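Local coordinates for protein 432aa long hypothetical deoxyribodipyrimidine photolyase (Sulfolobus tokodaii, PDB 2E0I) that probably repairs UV-damaged DNA by splitting cyclobutane pyrimidine dimers with light energy, and binds two FAD molecules, one of them a likely light-harvesting cofactor, at residues Asp63-Lys68 with Gly160-Thr165; Gly287-Gly290 with Ile294-Gly297; Asn366-Gln371 with Ser398-Lys403. One frame throughout, in Å; residues are numbered along the deposited sequence.

Contact 1: residues Asp63-Lys68 with Gly160-Thr165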
loop_
_atom_site.group_PDB
_atom_site.type_symbol
_atom_site.label_atom_id
_atom_site.label_comp_id
_atom_site.label_asym_id
_atom_site.label_seq_id
_atom_site.Cartn_x
_atom_site.Cartn_y
_atom_site.Cartn_z
ATOM N N ASP A 63 12.766 18.531 7.609
ATOM C CA ASP A 63 12.542 19.934 7.913
ATOM C C ASP A 63 11.981 20.064 9.305
ATOM O O ASP A 63 12.401 20.925 10.068
ATOM C CB ASP A 63 11.569 20.552 6.923
ATOM C CG ASP A 63 12.124 20.579 5.528
ATOM O OD1 ASP A 63 11.385 20.986 4.598
ATOM O OD2 ASP A 63 13.309 20.189 5.370
ATOM N N GLU A 64 11.024 19.211 9.640
ATOM C CA GLU A 64 10.429 19.261 10.960
ATOM C C GLU A 64 11.488 19.053 12.026
ATOM O O GLU A 64 11.409 19.632 13.113
ATOM C CB GLU A 64 9.337 18.208 11.077
ATOM C CG GLU A 64 8.170 18.513 10.170
ATOM C CD GLU A 64 7.532 19.866 10.472
ATOM O OE1 GLU A 64 6.856 20.423 9.580
ATOM O OE2 GLU A 64 7.699 20.373 11.608
ATOM N N LEU A 65 12.487 18.236 11.707
ATOM C CA LEU A 65 13.569 17.962 12.640
ATOM C C LEU A 65 14.536 19.142 12.755
ATOM O O LEU A 65 15.102 19.394 13.826
ATOM C CB LEU A 65 14.322 16.692 12.217
ATOM C CG LEU A 65 13.588 15.376 12.506
ATOM C CD1 LEU A 65 14.363 14.200 11.950
ATOM C CD2 LEU A 65 13.400 15.220 14.001
ATOM N N ARG A 66 14.725 19.869 11.658
ATOM C CA ARG A 66 15.626 21.010 11.684
ATOM C C ARG A 66 15.009 22.131 12.496
ATOM O O ARG A 66 15.718 22.942 13.085
ATOM C CB ARG A 66 15.957 21.475 10.261
ATOM C CG ARG A 66 16.881 20.513 9.552
ATOM C CD ARG A 66 17.277 20.956 8.161
ATOM N NE ARG A 66 18.042 19.895 7.504
ATOM C CZ ARG A 66 19.332 19.628 7.718
ATOM N NH1 ARG A 66 20.030 20.357 8.569
ATOM N NH2 ARG A 66 19.918 18.600 7.106
ATOM N N LYS A 67 13.683 22.159 12.546
ATOM C CA LYS A 67 12.982 23.182 13.309
ATOM C C LYS A 67 13.076 22.842 14.788
ATOM O O LYS A 67 12.488 23.522 15.627
ATOM C CB LYS A 67 11.512 23.258 12.890
ATOM C CG LYS A 67 11.293 23.722 11.468
ATOM C CD LYS A 67 9.825 23.617 11.081
ATOM C CE LYS A 67 9.609 24.030 9.622
ATOM N NZ LYS A 67 8.198 23.844 9.159
ATOM N N LYS A 68 13.805 21.774 15.096
ATOM C CA LYS A 68 13.993 21.341 16.476
ATOM C C LYS A 68 15.473 21.182 16.774
ATOM O O LYS A 68 15.868 20.426 17.673
ATOM C CB LYS A 68 13.269 20.026 16.731
ATOM C CG LYS A 68 11.799 20.139 16.478
ATOM C CD LYS A 68 11.021 18.991 17.068
ATOM C CE LYS A 68 9.542 19.288 16.948
ATOM N NZ LYS A 68 8.710 18.300 17.666
ATOM N N GLY A 160 10.587 15.951 24.177
ATOM C CA GLY A 160 11.884 15.357 24.464
ATOM C C GLY A 160 13.005 16.164 23.829
ATOM O O GLY A 160 12.860 17.370 23.614
ATOM N N SER A 161 14.127 15.520 23.526
ATOM C CA SER A 161 15.245 16.227 22.907
ATOM C C SER A 161 15.847 15.457 21.752
ATOM O O SER A 161 16.263 14.311 21.904
ATOM C CB SER A 161 16.348 16.519 23.931
ATOM O OG SER A 161 16.043 17.663 24.708
ATOM N N PHE A 162 15.906 16.096 20.594
ATOM C CA PHE A 162 16.481 15.455 19.428
ATOM C C PHE A 162 17.957 15.818 19.265
ATOM O O PHE A 162 18.314 16.998 19.182
ATOM C CB PHE A 162 15.713 15.866 18.170
ATOM C CG PHE A 162 14.382 15.187 18.017
ATOM C CD1 PHE A 162 14.306 13.861 17.608
ATOM C CD2 PHE A 162 13.207 15.882 18.256
ATOM C CE1 PHE A 162 13.073 13.237 17.435
ATOM C CE2 PHE A 162 11.966 15.270 18.088
ATOM C CZ PHE A 162 11.898 13.942 17.675
ATOM N N ASP A 163 18.809 14.798 19.218
ATOM C CA ASP A 163 20.238 15.006 19.029
ATOM C C ASP A 163 20.641 14.616 17.595
ATOM O O ASP A 163 19.811 14.169 16.802
ATOM C CB ASP A 163 21.026 14.194 20.055
ATOM C CG ASP A 163 22.496 14.563 20.083
ATOM O OD1 ASP A 163 22.804 15.778 19.972
ATOM O OD2 ASP A 163 23.338 13.643 20.229
ATOM N N VAL A 164 21.914 14.788 17.262
ATOM C CA VAL A 164 22.403 14.479 15.925
ATOM C C VAL A 164 23.738 13.754 15.976
ATOM O O VAL A 164 24.420 13.772 16.994
ATOM C CB VAL A 164 22.585 15.778 15.112
ATOM C CG1 VAL A 164 23.279 15.500 13.797
ATOM C CG2 VAL A 164 21.232 16.423 14.880
ATOM N N THR A 165 24.092 13.097 14.880
ATOM C CA THR A 165 25.365 12.403 14.779
ATOM C C THR A 165 26.062 13.033 13.600
ATOM O O THR A 165 25.617 12.896 12.467
ATOM C CB THR A 165 25.200 10.910 14.490
ATOM O OG1 THR A 165 24.655 10.262 15.642
ATOM C CG2 THR A 165 26.542 10.285 14.159
#
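Leu-65 and Lys-68, at the C-terminal end of helix 48-66 and just past it, both bear on the ring of Phe-162, which comes from the long loop between helices 140-147 and 189-196. The first interaction is CH-pi. Leu-65 CD2 sits 3.9 Å from the centroid of the Phe-162 ring and 9° off its normal, so one methyl lies squarely over the middle of one face; its separation from Phe-162 CD1 is 4.0 Å, and CE1 is equally near. With CG beside the backbone N (chi1 -75°), Leu-65 delivers this methyl while its side chain crosses that of Phe-162 at about a right angle.

The second is van der Waals packing of an aliphatic chain on the ring. Lys-68 runs extended beyond CG, and its methylene carbon CD meets the ring obliquely, 4.0 Å from Phe-162 CE2 and as far from CD2. Contact thus comes from the hydrocarbon part of the lysine. Pro-31 of strand 28-35 touches both Leu-65 and Phe-162, and Leu-19 and Leu-23 of helix 17-25 also pack on the ring, while Ser-161 and Asp-163 are backbone-bonded to Val-29. The loop is therefore laid against the parallel sheet of the N-terminal alpha/beta domain.

A serine in place of Phe-162 would probably leave the Leu-65 methyl without the ring face it covers and open a gap between helix end and loop.

Chemically the join is apolar: the contact is hydrophobic packing centred on one aromatic ring, with no polar pairing between the two segments.

Contact 2: residues Gly287-Gly290 with Ile294-Gly297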
loop_
_atom_site.group_PDB
_atom_site.type_symbol
_atom_site.label_atom_id
_atom_site.label_comp_id
_atom_site.label_asym_id
_atom_site.label_seq_id
_atom_site.Cartn_x
_atom_site.Cartn_y
_atom_site.Cartn_z
ATOM N N GLY A 287 -2.637 -1.792 -20.961
ATOM C CA GLY A 287 -3.953 -1.216 -21.124
ATOM C C GLY A 287 -4.358 -1.292 -22.584
ATOM O O GLY A 287 -4.999 -0.377 -23.102
ATOM N N ARG A 288 -3.957 -2.377 -23.249
ATOM C CA ARG A 288 -4.279 -2.619 -24.656
ATOM C C ARG A 288 -5.191 -3.833 -24.714
ATOM O O ARG A 288 -5.126 -4.634 -25.642
ATOM C CB ARG A 288 -3.022 -2.903 -25.485
ATOM C CG ARG A 288 -1.869 -1.950 -25.247
ATOM C CD ARG A 288 -1.274 -1.402 -26.551
ATOM N NE ARG A 288 -2.106 -0.352 -27.138
ATOM C CZ ARG A 288 -3.027 -0.555 -28.075
ATOM N NH1 ARG A 288 -3.236 -1.781 -28.548
ATOM N NH2 ARG A 288 -3.751 0.467 -28.525
ATOM N N THR A 289 -6.009 -3.985 -23.684
ATOM C CA THR A 289 -6.972 -5.064 -23.637
ATOM C C THR A 289 -8.109 -4.453 -24.449
ATOM O O THR A 289 -8.073 -3.262 -24.745
ATOM C CB THR A 289 -7.435 -5.325 -22.199
ATOM O OG1 THR A 289 -8.058 -6.606 -22.134
ATOM C CG2 THR A 289 -8.452 -4.287 -21.749
ATOM N N GLY A 290 -9.126 -5.215 -24.817
ATOM C CA GLY A 290 -10.177 -4.585 -25.602
ATOM C C GLY A 290 -11.271 -3.847 -24.845
ATOM O O GLY A 290 -12.178 -3.293 -25.457
ATOM N N ILE A 294 -11.062 -1.154 -18.330
ATOM C CA ILE A 294 -9.856 -1.852 -17.891
ATOM C C ILE A 294 -8.628 -1.107 -18.415
ATOM O O ILE A 294 -7.677 -0.877 -17.685
ATOM C CB ILE A 294 -9.826 -3.319 -18.412
ATOM C CG1 ILE A 294 -11.077 -4.070 -17.942
ATOM C CG2 ILE A 294 -8.577 -4.036 -17.910
ATOM C CD1 ILE A 294 -11.218 -4.183 -16.433
ATOM N N ASP A 295 -8.662 -0.726 -19.684
ATOM C CA ASP A 295 -7.564 0.007 -20.302
ATOM C C ASP A 295 -7.327 1.337 -19.620
ATOM O O ASP A 295 -6.189 1.727 -19.385
ATOM C CB ASP A 295 -7.868 0.238 -21.777
ATOM C CG ASP A 295 -7.873 -1.057 -22.567
ATOM O OD1 ASP A 295 -8.604 -1.147 -23.580
ATOM O OD2 ASP A 295 -7.133 -1.986 -22.171
ATOM N N ALA A 296 -8.407 2.038 -19.302
ATOM C CA ALA A 296 -8.282 3.321 -18.642
ATOM C C ALA A 296 -7.601 3.110 -17.298
ATOM O O ALA A 296 -6.657 3.827 -16.948
ATOM C CB ALA A 296 -9.641 3.939 -18.451
ATOM N N GLY A 297 -8.070 2.117 -16.550
ATOM C CA GLY A 297 -7.480 1.838 -15.254
ATOM C C GLY A 297 -5.975 1.617 -15.308
ATOM O O GLY A 297 -5.210 2.334 -14.660
#
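The acid group of Asp-295 is the flat group here, and the backbone of Gly-287 and Thr-289 is gathered round it. Above one face stands Gly-287 O, 3.0 Å from Asp-295 CG. The Thr-289 methyl CG2 is displaced to the other side of the plane, but its modelled closeness to OD2 is doubtful. At the rim formed by the two oxygens, Thr-289 N donates to Asp-295 OD2 over 2.7 Å, with a bent N-H...O angle of 135°; the position of OD2 is uncertain in the model, and the length of this bond with it. The other oxygen, OD1, is hydrogen-bonded to Tyr-407 OH.

Asp-295 reaches back in this way because its CG stands beside its own backbone N (chi1 -67°), near the start of helix 292-304. The loop it meets opens with a Schellman motif: Gly-287, at phi 72°, ends helix 278-286, and a CB there would run into Asp-295 O. Gly-287 O is bonded in addition to Arg-299 NH2.

Apolar packing is smaller. Thr-289 CG2 lies 3.7 Å from Ile-294 CB, and Phe-318 of helix 309-322 touches both residues.

The arrangement is a short connection between two consecutive helices, 278-286 and 292-304, of the FAD-binding domain, in which the second helix returns a side chain to the loop before it. The acid group is buried among backbone atoms, with Thr-289 N bonding OD2 and Tyr-407 OH bonding OD1, so polar bonds hold this helix side chain to the loop and to Tyr-407.

Contact 3: residues Asn366-Gln371 with Ser398-Lys403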
loop_
_atom_site.group_PDB
_atom_site.type_symbol
_atom_site.label_atom_id
_atom_site.label_comp_id
_atom_site.label_asym_id
_atom_site.label_seq_id
_atom_site.Cartn_x
_atom_site.Cartn_y
_atom_site.Cartn_z
ATOM N N ASN A 366 -19.262 -8.034 -14.609
ATOM C CA ASN A 366 -19.465 -7.892 -16.037
ATOM C C ASN A 366 -18.737 -6.621 -16.459
ATOM O O ASN A 366 -19.166 -5.512 -16.146
ATOM C CB ASN A 366 -20.946 -7.759 -16.359
ATOM C CG ASN A 366 -21.207 -7.746 -17.841
ATOM O OD1 ASN A 366 -20.515 -7.060 -18.603
ATOM N ND2 ASN A 366 -22.210 -8.503 -18.266
ATOM N N PRO A 367 -17.619 -6.765 -17.173
ATOM C CA PRO A 367 -16.841 -5.613 -17.625
ATOM C C PRO A 367 -17.681 -4.498 -18.215
ATOM O O PRO A 367 -17.584 -3.353 -17.795
ATOM C CB PRO A 367 -15.900 -6.221 -18.651
ATOM C CG PRO A 367 -15.649 -7.578 -18.090
ATOM C CD PRO A 367 -17.027 -8.022 -17.665
ATOM N N TRP A 368 -18.515 -4.834 -19.187
ATOM C CA TRP A 368 -19.337 -3.834 -19.845
ATOM C C TRP A 368 -20.399 -3.228 -18.946
ATOM O O TRP A 368 -20.630 -2.024 -18.985
ATOM C CB TRP A 368 -19.962 -4.440 -21.096
ATOM C CG TRP A 368 -18.932 -5.094 -21.942
ATOM C CD1 TRP A 368 -18.636 -6.420 -21.976
ATOM C CD2 TRP A 368 -17.967 -4.440 -22.786
ATOM N NE1 TRP A 368 -17.542 -6.639 -22.780
ATOM C CE2 TRP A 368 -17.110 -5.443 -23.290
ATOM C CE3 TRP A 368 -17.743 -3.105 -23.160
ATOM C CZ2 TRP A 368 -16.040 -5.158 -24.150
ATOM C CZ3 TRP A 368 -16.677 -2.818 -24.018
ATOM C CH2 TRP A 368 -15.840 -3.844 -24.500
ATOM N N LYS A 369 -21.045 -4.054 -18.137
ATOM C CA LYS A 369 -22.064 -3.547 -17.231
ATOM C C LYS A 369 -21.416 -2.607 -16.229
ATOM O O LYS A 369 -21.891 -1.496 -15.987
ATOM C CB LYS A 369 -22.756 -4.704 -16.501
ATOM C CG LYS A 369 -24.040 -5.148 -17.170
ATOM C CD LYS A 369 -24.645 -6.372 -16.511
ATOM C CE LYS A 369 -26.112 -6.532 -16.921
ATOM N NZ LYS A 369 -26.329 -6.375 -18.400
ATOM N N GLN A 370 -20.311 -3.070 -15.663
ATOM C CA GLN A 370 -19.549 -2.319 -14.681
ATOM C C GLN A 370 -19.096 -0.988 -15.283
ATOM O O GLN A 370 -19.310 0.081 -14.706
ATOM C CB GLN A 370 -18.331 -3.148 -14.263
ATOM C CG GLN A 370 -17.869 -2.916 -12.843
ATOM C CD GLN A 370 -18.804 -3.529 -11.837
ATOM O OE1 GLN A 370 -18.637 -3.366 -10.630
ATOM N NE2 GLN A 370 -19.800 -4.248 -12.330
ATOM N N GLN A 371 -18.467 -1.071 -16.450
ATOM C CA GLN A 371 -17.972 0.099 -17.161
ATOM C C GLN A 371 -19.058 1.149 -17.348
ATOM O O GLN A 371 -18.830 2.343 -17.136
ATOM C CB GLN A 371 -17.437 -0.311 -18.537
ATOM C CG GLN A 371 -17.042 0.860 -19.417
ATOM C CD GLN A 371 -16.506 0.429 -20.767
ATOM O OE1 GLN A 371 -15.489 -0.253 -20.854
ATOM N NE2 GLN A 371 -17.192 0.828 -21.830
ATOM N N SER A 398 -20.158 0.037 -26.014
ATOM C CA SER A 398 -20.532 -1.088 -26.866
ATOM C C SER A 398 -19.455 -1.277 -27.904
ATOM O O SER A 398 -19.656 -1.970 -28.898
ATOM C CB SER A 398 -21.849 -0.794 -27.579
ATOM O OG SER A 398 -22.831 -0.367 -26.660
ATOM N N ILE A 399 -18.311 -0.652 -27.662
ATOM C CA ILE A 399 -17.187 -0.693 -28.585
ATOM C C ILE A 399 -16.791 -2.102 -29.037
ATOM O O ILE A 399 -15.927 -2.267 -29.903
ATOM C CB ILE A 399 -15.972 0.030 -27.972
ATOM C CG1 ILE A 399 -15.046 0.512 -29.080
ATOM C CG2 ILE A 399 -15.235 -0.897 -27.024
ATOM C CD1 ILE A 399 -13.989 1.439 -28.590
ATOM N N TYR A 400 -17.427 -3.116 -28.454
ATOM C CA TYR A 400 -17.145 -4.499 -28.829
ATOM C C TYR A 400 -17.917 -4.838 -30.105
ATOM O O TYR A 400 -17.617 -5.819 -30.779
ATOM C CB TYR A 400 -17.537 -5.455 -27.694
ATOM C CG TYR A 400 -18.982 -5.350 -27.256
ATOM C CD1 TYR A 400 -20.005 -5.914 -28.017
ATOM C CD2 TYR A 400 -19.327 -4.669 -26.089
ATOM C CE1 TYR A 400 -21.336 -5.804 -27.629
ATOM C CE2 TYR A 400 -20.657 -4.551 -25.693
ATOM C CZ TYR A 400 -21.659 -5.123 -26.469
ATOM O OH TYR A 400 -22.982 -5.017 -26.088
ATOM N N LYS A 401 -18.914 -4.014 -30.424
ATOM C CA LYS A 401 -19.730 -4.188 -31.622
ATOM C C LYS A 401 -19.056 -3.508 -32.813
ATOM O O LYS A 401 -19.116 -3.991 -33.940
ATOM C CB LYS A 401 -21.113 -3.576 -31.411
ATOM C CG LYS A 401 -21.957 -4.306 -30.394
ATOM C CD LYS A 401 -23.313 -3.651 -30.221
ATOM C CE LYS A 401 -24.177 -4.451 -29.252
ATOM N NZ LYS A 401 -25.489 -3.790 -28.990
ATOM N N THR A 402 -18.414 -2.378 -32.552
ATOM C CA THR A 402 -17.721 -1.623 -33.584
ATOM C C THR A 402 -16.231 -1.972 -33.591
ATOM O O THR A 402 -15.846 -3.100 -33.292
ATOM C CB THR A 402 -17.899 -0.105 -33.349
ATOM O OG1 THR A 402 -17.074 0.626 -34.264
ATOM C CG2 THR A 402 -17.527 0.267 -31.917
ATOM N N LYS A 403 -15.403 -0.998 -33.943
ATOM C CA LYS A 403 -13.959 -1.170 -33.983
ATOM C C LYS A 403 -13.342 0.155 -34.399
ATOM O O LYS A 403 -13.031 0.367 -35.567
ATOM C CB LYS A 403 -13.573 -2.284 -34.963
ATOM C CG LYS A 403 -12.114 -2.261 -35.429
ATOM C CD LYS A 403 -11.111 -2.186 -34.281
ATOM C CE LYS A 403 -9.709 -1.894 -34.811
ATOM N NZ LYS A 403 -8.712 -1.606 -33.736
#
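Trp-368 and Tyr-400 reach each other through different first torsions: CG of Trp-368 lies beside its backbone N (chi1 -51°), swinging the indole off helix 367-374, whereas CG of Tyr-400 sits between N and the carbonyl carbon (chi1 57°), turning the phenol back toward that helix. The result is a T-shaped, edge-to-face stack within the helical FAD-binding domain. Centroids of the Tyr-400 ring and the six-membered Trp-368 ring are 4.8 Å apart, and the planes meet at 69°. It is the tyrosine that supplies the edge: Tyr-400 CD2 stands 3.5 Å above the indole plane over its centre, with Trp-368 CD2 at 3.6 Å.

The indole is contacted in other directions too. Ile-399 CG2 approaches its edge near the plane, 3.8 Å from Trp-368 CZ3, while Pro-367 CB lies above the face turned from Tyr-400, offset toward the rim. The rings of Tyr-291 and Trp-414 also meet Trp-368, and Pro-292 packs on both Trp-368 and Ile-399. The stack is thus the outer part of a larger aromatic and aliphatic cluster, with Tyr-400 its exposed member and Ile-399 buried.

The polar bonds lie beside the stack, in the backbone and side chains around it. Gln-371 uses NE2 toward Ile-396 O and His-397 ND1, and OE1 toward Ile-293 N, so the helix is also bonded to the chain just before Ser-398 and to the start of helix 292-304. Asn-366 is the N-cap of helix 367-374: Lys-369 N donates almost straight to Asn-366 OD1 at 3.1 Å, from well above the plane of the side-chain carbonyl.

How the contacts relate
From the N terminus, contact 1 comes first: it closes a long excursion, 91 residues between its segments, by tying the end of helix 48-66 to the loop beyond helix 140-147. Contact 2 closes only a three-residue gap at the join of helices 278-286 and 292-304. Contact 3 then closes a 26-residue loop, bringing helix 367-374 against the chain before helix 414-427. The three follow in series; none nests or crosses. Contact 1 lies about 47 Å from contact 2, centre to centre, across the chain's middle. Contacts 2 and 3, with centres about 12 Å apart, touch: Gly-290 O packs against Trp-368 CH2 at 3.8 Å, joining them within the FAD-binding domain.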